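Local coordinates for protein EmGH1 (Erythrobacter marinus, PDB 5Z87) that probably hydrolyses beta-glucosides as a family 3 glycoside hydrolase, releasing glucose from the ends of short sugar chains such as cellobiose, at residues 507-510 and 511-515; 517-520 and 521-525; 588-591 and 592-596. All coordinates share one frame; numbering follows the deposited sequence.

Contact 1 (507-510 and 511-515)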
loop_
_atom_site.group_PDB
_atom_site.type_symbol
_atom_site.label_atom_id
_atom_site.label_comp_id
_atom_site.label_asym_id
_atom_site.label_seq_id
_atom_site.Cartn_x
_atom_site.Cartn_y
_atom_site.Cartn_z
ATOM N N ASP A 507 23.646 18.755 11.242
ATOM C CA ASP A 507 23.067 19.910 11.925
ATOM C C ASP A 507 22.681 20.991 10.916
ATOM O O ASP A 507 23.511 21.386 10.087
ATOM C CB ASP A 507 24.044 20.468 12.957
ATOM C CG ASP A 507 23.545 21.750 13.591
ATOM O OD1 ASP A 507 22.354 21.821 13.951
ATOM O OD2 ASP A 507 24.343 22.700 13.720
ATOM N N PRO A 508 21.435 21.476 10.939
ATOM C CA PRO A 508 21.040 22.520 9.979
ATOM C C PRO A 508 21.850 23.804 10.089
ATOM O O PRO A 508 22.202 24.376 9.051
ATOM C CB PRO A 508 19.563 22.755 10.314
ATOM C CG PRO A 508 19.114 21.484 10.942
ATOM C CD PRO A 508 20.287 20.973 11.712
ATOM N N ALA A 509 22.156 24.275 11.306
ATOM C CA ALA A 509 22.886 25.540 11.442
ATOM C C ALA A 509 24.300 25.425 10.890
ATOM O O ALA A 509 24.776 26.330 10.192
ATOM C CB ALA A 509 22.924 25.993 12.900
ATOM N N ARG A 510 24.991 24.322 11.188
ATOM C CA ARG A 510 26.297 24.104 10.582
ATOM C C ARG A 510 26.183 24.051 9.063
ATOM O O ARG A 510 27.007 24.636 8.348
ATOM C CB ARG A 510 26.925 22.825 11.135
ATOM C CG ARG A 510 28.132 22.351 10.349
ATOM C CD ARG A 510 28.963 21.314 11.105
ATOM N NE ARG A 510 30.067 20.820 10.270
ATOM C CZ ARG A 510 31.207 21.483 10.066
ATOM N NH1 ARG A 510 31.399 22.668 10.637
ATOM N NH2 ARG A 510 32.154 20.971 9.287
ATOM N N ASN A 511 25.142 23.393 8.553
ATOM C CA ASN A 511 24.954 23.292 7.108
ATOM C C ASN A 511 24.733 24.661 6.474
ATOM O O ASN A 511 25.212 24.920 5.366
ATOM C CB ASN A 511 23.772 22.370 6.796
ATOM C CG ASN A 511 24.170 20.902 6.712
ATOM O OD1 ASN A 511 25.303 20.564 6.368
ATOM N ND2 ASN A 511 23.221 20.023 7.007
ATOM N N ARG A 512 23.990 25.544 7.144
ATOM C CA ARG A 512 23.793 26.891 6.608
ATOM C C ARG A 512 25.110 27.644 6.489
ATOM O O ARG A 512 25.360 28.312 5.478
ATOM C CB ARG A 512 22.812 27.666 7.478
ATOM C CG ARG A 512 21.504 26.960 7.584
ATOM C CD ARG A 512 20.337 27.862 7.825
ATOM N NE ARG A 512 19.162 27.175 7.302
ATOM C CZ ARG A 512 18.416 26.323 8.000
ATOM N NH1 ARG A 512 17.376 25.730 7.421
ATOM N NH2 ARG A 512 18.699 26.078 9.279
ATOM N N ARG A 513 25.973 27.536 7.506
ATOM C CA ARG A 513 27.301 28.131 7.404
ATOM C C ARG A 513 28.082 27.519 6.251
ATOM O O ARG A 513 28.756 28.236 5.499
ATOM C CB ARG A 513 28.058 27.969 8.724
ATOM C CG ARG A 513 27.323 28.569 9.919
ATOM C CD ARG A 513 28.232 28.687 11.140
ATOM N NE ARG A 513 28.583 27.385 11.716
ATOM C CZ ARG A 513 27.868 26.754 12.650
ATOM N NH1 ARG A 513 28.273 25.574 13.117
ATOM N NH2 ARG A 513 26.746 27.297 13.119
ATOM N N LEU A 514 27.985 26.194 6.075
ATOM C CA LEU A 514 28.701 25.559 4.974
ATOM C C LEU A 514 28.145 25.994 3.628
ATOM O O LEU A 514 28.890 26.057 2.645
ATOM C CB LEU A 514 28.651 24.038 5.113
ATOM C CG LEU A 514 29.429 23.427 6.281
ATOM C CD1 LEU A 514 28.984 21.980 6.529
ATOM C CD2 LEU A 514 30.949 23.514 6.042
ATOM N N ILE A 515 26.848 26.300 3.564
ATOM C CA ILE A 515 26.254 26.791 2.323
ATOM C C ILE A 515 26.811 28.168 1.974
ATOM O O ILE A 515 27.229 28.416 0.835
ATOM C CB ILE A 515 24.718 26.822 2.439
ATOM C CG1 ILE A 515 24.144 25.406 2.377
ATOM C CG2 ILE A 515 24.128 27.699 1.347
ATOM C CD1 ILE A 515 22.677 25.347 2.788
#
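The guanidinium of Arg513 lies over the backbone one turn earlier in the helix. Ala509 O and Arg510 CA both sit on one of its faces, each offset toward the rim. CA of Arg510 is 3.5 Å from NH1 of Arg513. The chain of Arg513 is bent at its third torsion (chi3 -69°), which folds the flat group back over the helix. The guanidinium of Arg510 is met by a side-chain methyl. CD1 of Leu514 stands 3.9 Å above one face, again toward the rim. The two side chains run at a slant to each other, and Arg510 CG also meets Leu514 CD1. The extended Arg510 chain carries its polar end to a salt bridge with Glu490. The guanidinium of Arg512 is met obliquely. Its NH2 is 3.6 Å from Pro508 CB, while NE forms a salt bridge with Glu563 of helix 561-569.

These groups wrap the first turns of helix 508-522, in the C-terminal domain of the family 3 fold. Asp507 is the N-cap. Its OD2 accepts from Arg510 N at 3.1 Å, and the donor comes from above the carboxylate plane. The bond occupies an N-H that has no earlier helical carbonyl to use. Regular i to i+4 bonds then begin with Asn511 N to Asp507 O at 3.0 Å. The next is Arg512 N to Pro508 O at 2.9 Å.

Asn511 is buried, unlike the mostly exposed residues around it. Its amide is held at both ends by loop residues, OD1 by Ala484 N and ND2 by Glu560. Asp507 OD2 and Arg513 NH1 are 4.9 Å apart, so their opposite charges probably attract without direct contact.

Contact 2 (517-520 and 521-525)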
loop_
_atom_site.group_PDB
_atom_site.type_symbol
_atom_site.label_atom_id
_atom_site.label_comp_id
_atom_site.label_asym_id
_atom_site.label_seq_id
_atom_site.Cartn_x
_atom_site.Cartn_y
_atom_site.Cartn_z
ATOM N N GLU A 517 29.654 29.421 2.871
ATOM C CA GLU A 517 31.042 29.269 2.437
ATOM C C GLU A 517 31.132 28.808 0.988
ATOM O O GLU A 517 31.997 29.272 0.233
ATOM C CB GLU A 517 31.784 28.294 3.350
ATOM C CG GLU A 517 32.229 28.900 4.671
ATOM C CD GLU A 517 32.789 27.866 5.634
ATOM O OE1 GLU A 517 32.699 28.092 6.865
ATOM O OE2 GLU A 517 33.318 26.830 5.160
ATOM N N ALA A 518 30.254 27.889 0.576
ATOM C CA ALA A 518 30.304 27.419 -0.802
ATOM C C ALA A 518 29.854 28.509 -1.764
ATOM O O ALA A 518 30.382 28.614 -2.876
ATOM C CB ALA A 518 29.444 26.163 -0.971
ATOM N N VAL A 519 28.864 29.310 -1.359
ATOM C CA VAL A 519 28.447 30.458 -2.161
ATOM C C VAL A 519 29.636 31.380 -2.438
ATOM O O VAL A 519 29.895 31.763 -3.587
ATOM C CB VAL A 519 27.304 31.212 -1.459
ATOM C CG1 VAL A 519 27.087 32.573 -2.117
ATOM C CG2 VAL A 519 26.014 30.384 -1.472
ATOM N N ALA A 520 30.386 31.733 -1.388
ATOM C CA ALA A 520 31.570 32.581 -1.551
ATOM C C ALA A 520 32.581 31.955 -2.504
ATOM O O ALA A 520 33.035 32.598 -3.460
ATOM C CB ALA A 520 32.213 32.845 -0.190
ATOM N N THR A 521 32.942 30.692 -2.262
ATOM C CA THR A 521 33.887 29.996 -3.133
ATOM C C THR A 521 33.420 29.969 -4.586
ATOM O O THR A 521 34.244 29.925 -5.508
ATOM C CB THR A 521 34.095 28.574 -2.612
ATOM O OG1 THR A 521 34.398 28.622 -1.211
ATOM C CG2 THR A 521 35.209 27.863 -3.360
ATOM N N ALA A 522 32.109 29.994 -4.814
ATOM C CA ALA A 522 31.575 29.849 -6.164
ATOM C C ALA A 522 31.686 31.121 -7.005
ATOM O O ALA A 522 31.559 31.041 -8.236
ATOM C CB ALA A 522 30.111 29.394 -6.089
ATOM N N GLN A 523 31.945 32.278 -6.377
ATOM C CA GLN A 523 31.885 33.552 -7.089
ATOM C C GLN A 523 32.887 33.609 -8.236
ATOM O O GLN A 523 32.600 34.188 -9.288
ATOM C CB GLN A 523 32.121 34.705 -6.119
ATOM C CG GLN A 523 31.153 34.739 -4.946
ATOM C CD GLN A 523 29.726 35.074 -5.359
ATOM O OE1 GLN A 523 29.467 35.476 -6.502
ATOM N NE2 GLN A 523 28.785 34.892 -4.430
ATOM N N ASP A 524 34.058 33.003 -8.066
ATOM C CA ASP A 524 35.093 33.021 -9.092
ATOM C C ASP A 524 35.049 31.804 -10.013
ATOM O O ASP A 524 35.908 31.678 -10.895
ATOM C CB ASP A 524 36.480 33.144 -8.443
ATOM C CG ASP A 524 36.627 32.275 -7.205
ATOM O OD1 ASP A 524 37.032 31.100 -7.333
ATOM O OD2 ASP A 524 36.320 32.768 -6.097
ATOM N N CYS A 525 34.065 30.924 -9.854
ATOM C CA CYS A 525 33.971 29.718 -10.664
ATOM C C CYS A 525 32.955 29.915 -11.781
ATOM O O CYS A 525 31.860 30.434 -11.543
ATOM C CB CYS A 525 33.588 28.524 -9.795
ATOM S SG CYS A 525 34.755 28.223 -8.428
#
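Glu517 O is gripped twice by Thr521. The backbone N of Thr521 donates at 3.0 Å in a nearly straight bond, with an N-H...O angle of 173°. The hydroxyl OG1 donates to the same oxygen at 2.9 Å. The two donors come from opposite faces of the carbonyl plane. This is the familiar helix pairing in which a threonine hydroxyl turns back to the carbonyl four residues earlier. It lies near the C-terminal end of helix 508-522. With chi1 at -50°, OG1 sits beside the backbone N of Thr521 and opposite its carbonyl carbon. The hydroxyl therefore reaches back along the helix, and this bond is likely to hold its rotation.

Past Thr521 the helical bonding becomes less regular. Ala522 N makes two weak bonds, to Ala518 O and to Val519 O. Gln523 N then bonds Ala520 O, three residues back, at 3.1 Å. This donor approaches from above the carbonyl plane. A type I beta turn from Ala522 to Cys525 follows, with Cys525 N bonded to Ala522 O at 3.0 Å. Lys573 also binds the carbonyls of Gln523 and Cys525, so a positive charge lies near the end of the helix. Asp524 OD1 forms a salt bridge with Lys436.

One side of this segment packs on the central sheet of the C-terminal domain. Ala518 and Ala522 touch strand 436-440, and Ala522 also meets Leu568 of helix 561-569. Elsewhere, the side chains of Val519 and Gln523 run alongside each other and point the same way. The Gln523 chain is bent at chi2 (-68°), folding its amide back along the helix. NE2 of Gln523 thereby comes to 3.7 Å from CG1 of Val519.

Contact 3 (588-591 and 592-596)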
loop_
_atom_site.group_PDB
_atom_site.type_symbol
_atom_site.label_atom_id
_atom_site.label_comp_id
_atom_site.label_asym_id
_atom_site.label_seq_id
_atom_site.Cartn_x
_atom_site.Cartn_y
_atom_site.Cartn_z
ATOM N N LEU A 588 12.133 17.002 -6.452
ATOM C CA LEU A 588 11.237 17.926 -7.137
ATOM C C LEU A 588 11.863 19.303 -7.272
ATOM O O LEU A 588 11.881 19.889 -8.363
ATOM C CB LEU A 588 9.926 18.050 -6.365
ATOM C CG LEU A 588 8.727 17.180 -6.682
ATOM C CD1 LEU A 588 7.536 17.740 -5.912
ATOM C CD2 LEU A 588 8.465 17.175 -8.177
ATOM N N VAL A 589 12.351 19.846 -6.156
ATOM C CA VAL A 589 12.971 21.167 -6.167
ATOM C C VAL A 589 14.102 21.209 -7.183
ATOM O O VAL A 589 14.144 22.088 -8.054
ATOM C CB VAL A 589 13.441 21.537 -4.749
ATOM C CG1 VAL A 589 14.294 22.795 -4.768
ATOM C CG2 VAL A 589 12.217 21.724 -3.850
ATOM N N LEU A 590 14.994 20.216 -7.130
ATOM C CA LEU A 590 16.088 20.152 -8.092
ATOM C C LEU A 590 15.573 19.994 -9.519
ATOM O O LEU A 590 16.103 20.609 -10.452
ATOM C CB LEU A 590 17.025 19.007 -7.726
ATOM C CG LEU A 590 18.390 18.988 -8.409
ATOM C CD1 LEU A 590 19.242 20.161 -7.910
ATOM C CD2 LEU A 590 19.087 17.633 -8.162
ATOM N N ALA A 591 14.544 19.170 -9.716
ATOM C CA ALA A 591 14.038 18.986 -11.073
ATOM C C ALA A 591 13.415 20.272 -11.611
ATOM O O ALA A 591 13.522 20.561 -12.808
ATOM C CB ALA A 591 13.033 17.825 -11.117
ATOM N N GLU A 592 12.801 21.071 -10.744
ATOM C CA GLU A 592 12.216 22.328 -11.198
ATOM C C GLU A 592 13.286 23.391 -11.485
ATOM O O GLU A 592 13.148 24.171 -12.434
ATOM C CB GLU A 592 11.213 22.825 -10.158
ATOM C CG GLU A 592 10.568 24.164 -10.471
ATOM C CD GLU A 592 9.609 24.605 -9.380
ATOM O OE1 GLU A 592 8.746 23.790 -8.981
ATOM O OE2 GLU A 592 9.727 25.757 -8.909
ATOM N N ASN A 593 14.367 23.436 -10.701
ATOM C CA ASN A 593 15.247 24.603 -10.736
ATOM C C ASN A 593 16.600 24.390 -11.404
ATOM O O ASN A 593 17.220 25.377 -11.820
ATOM C CB ASN A 593 15.482 25.124 -9.314
ATOM C CG ASN A 593 14.221 25.671 -8.687
ATOM O OD1 ASN A 593 13.710 26.707 -9.109
ATOM N ND2 ASN A 593 13.702 24.972 -7.680
ATOM N N CYS A 594 17.079 23.151 -11.517
ATOM C CA CYS A 594 18.396 22.893 -12.078
ATOM C C CYS A 594 18.263 22.246 -13.445
ATOM O O CYS A 594 17.679 21.163 -13.556
ATOM C CB CYS A 594 19.211 22.006 -11.150
ATOM S SG CYS A 594 20.811 21.566 -11.844
ATOM N N PRO A 595 18.815 22.843 -14.497
ATOM C CA PRO A 595 18.467 22.396 -15.856
ATOM C C PRO A 595 19.062 21.061 -16.270
ATOM O O PRO A 595 18.515 20.423 -17.176
ATOM C CB PRO A 595 19.000 23.533 -16.745
ATOM C CG PRO A 595 20.077 24.181 -15.927
ATOM C CD PRO A 595 19.595 24.091 -14.494
ATOM N N ALA A 596 20.187 20.637 -15.694
ATOM C CA ALA A 596 20.874 19.420 -16.124
ATOM C C ALA A 596 21.142 18.547 -14.913
ATOM O O ALA A 596 21.772 18.996 -13.950
ATOM C CB ALA A 596 22.187 19.738 -16.849
#
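Helix 588-593 is the short crossover of the beta-alpha-beta unit that joins strand 574-580 to strand 596-601. Its last turn is tied by Asn593, which bonds Val589 O with both its backbone and its side chain. Asn593 N donates at 3.0 Å, nearly in line with the C=O bond. ND2 reaches the same oxygen at 2.9 Å from a direction tilted 35° out of the carbonyl plane. A chi1 of -66° places the amide carbon of Asn593 beside its own backbone N, so the side chain turns back toward that carbonyl. ND2 also lies 3.7 Å from CG1 of Val589. Replacing Asn593 with an alanine removes ND2, and would probably leave Val589 O with only the backbone N of this residue and open a gap beside Val589 CG1.

Two more backbone bonds follow the i to i+4 pattern. Glu592 N meets Leu588 O at 2.8 Å, and Cys594 N meets Leu590 O at 2.9 Å. Asn593 N also makes a weak bond to Leu590 O, three residues back. Cys594 is the first residue to leave helical backbone angles, yet its N-H still closes the final turn. Gln421 NE2 binds the carbonyls of Ala591 and Cys594, linking the helix end to strand 418-422.

The inner side of the helix is apolar. CD1 of Leu590 touches CB of Cys594 at 3.7 Å. Both side chains pack on strands 527-533 and 574-580, where Met530 and Ala577 meet each of them. Val589 and Asn593 lie toward helix 561-569 instead, and both touch Glu566. After the turn, Ala596 enters strand 596-601 and pairs by backbone with Ala577. A helix laid on a sheet between two neighbouring parallel strands is typical of the beta-alpha-beta crossover of alpha/beta domains.

All three contacts are local helical turns in the C-terminal domain range. Contacts 1 and 2 lie near opposite ends of helix 508-522, with centres about 15 Å apart. Contact 1 is a surface contact, rich in arginines, two of which form salt bridges, one with a loop and one with helix 561-569. Contact 2 is partly buried and has small residues against strand 436-440. Contact 3 is also partly buried, but on helix 588-593, with leucine and cysteine facing the same sheet. Its centre is about 20 Å from that of contact 2. A side chain caps the helix start in contact 1, whereas in contacts 2 and 3 side chains bond carbonyls four residues back. Helix 561-569 touches all three.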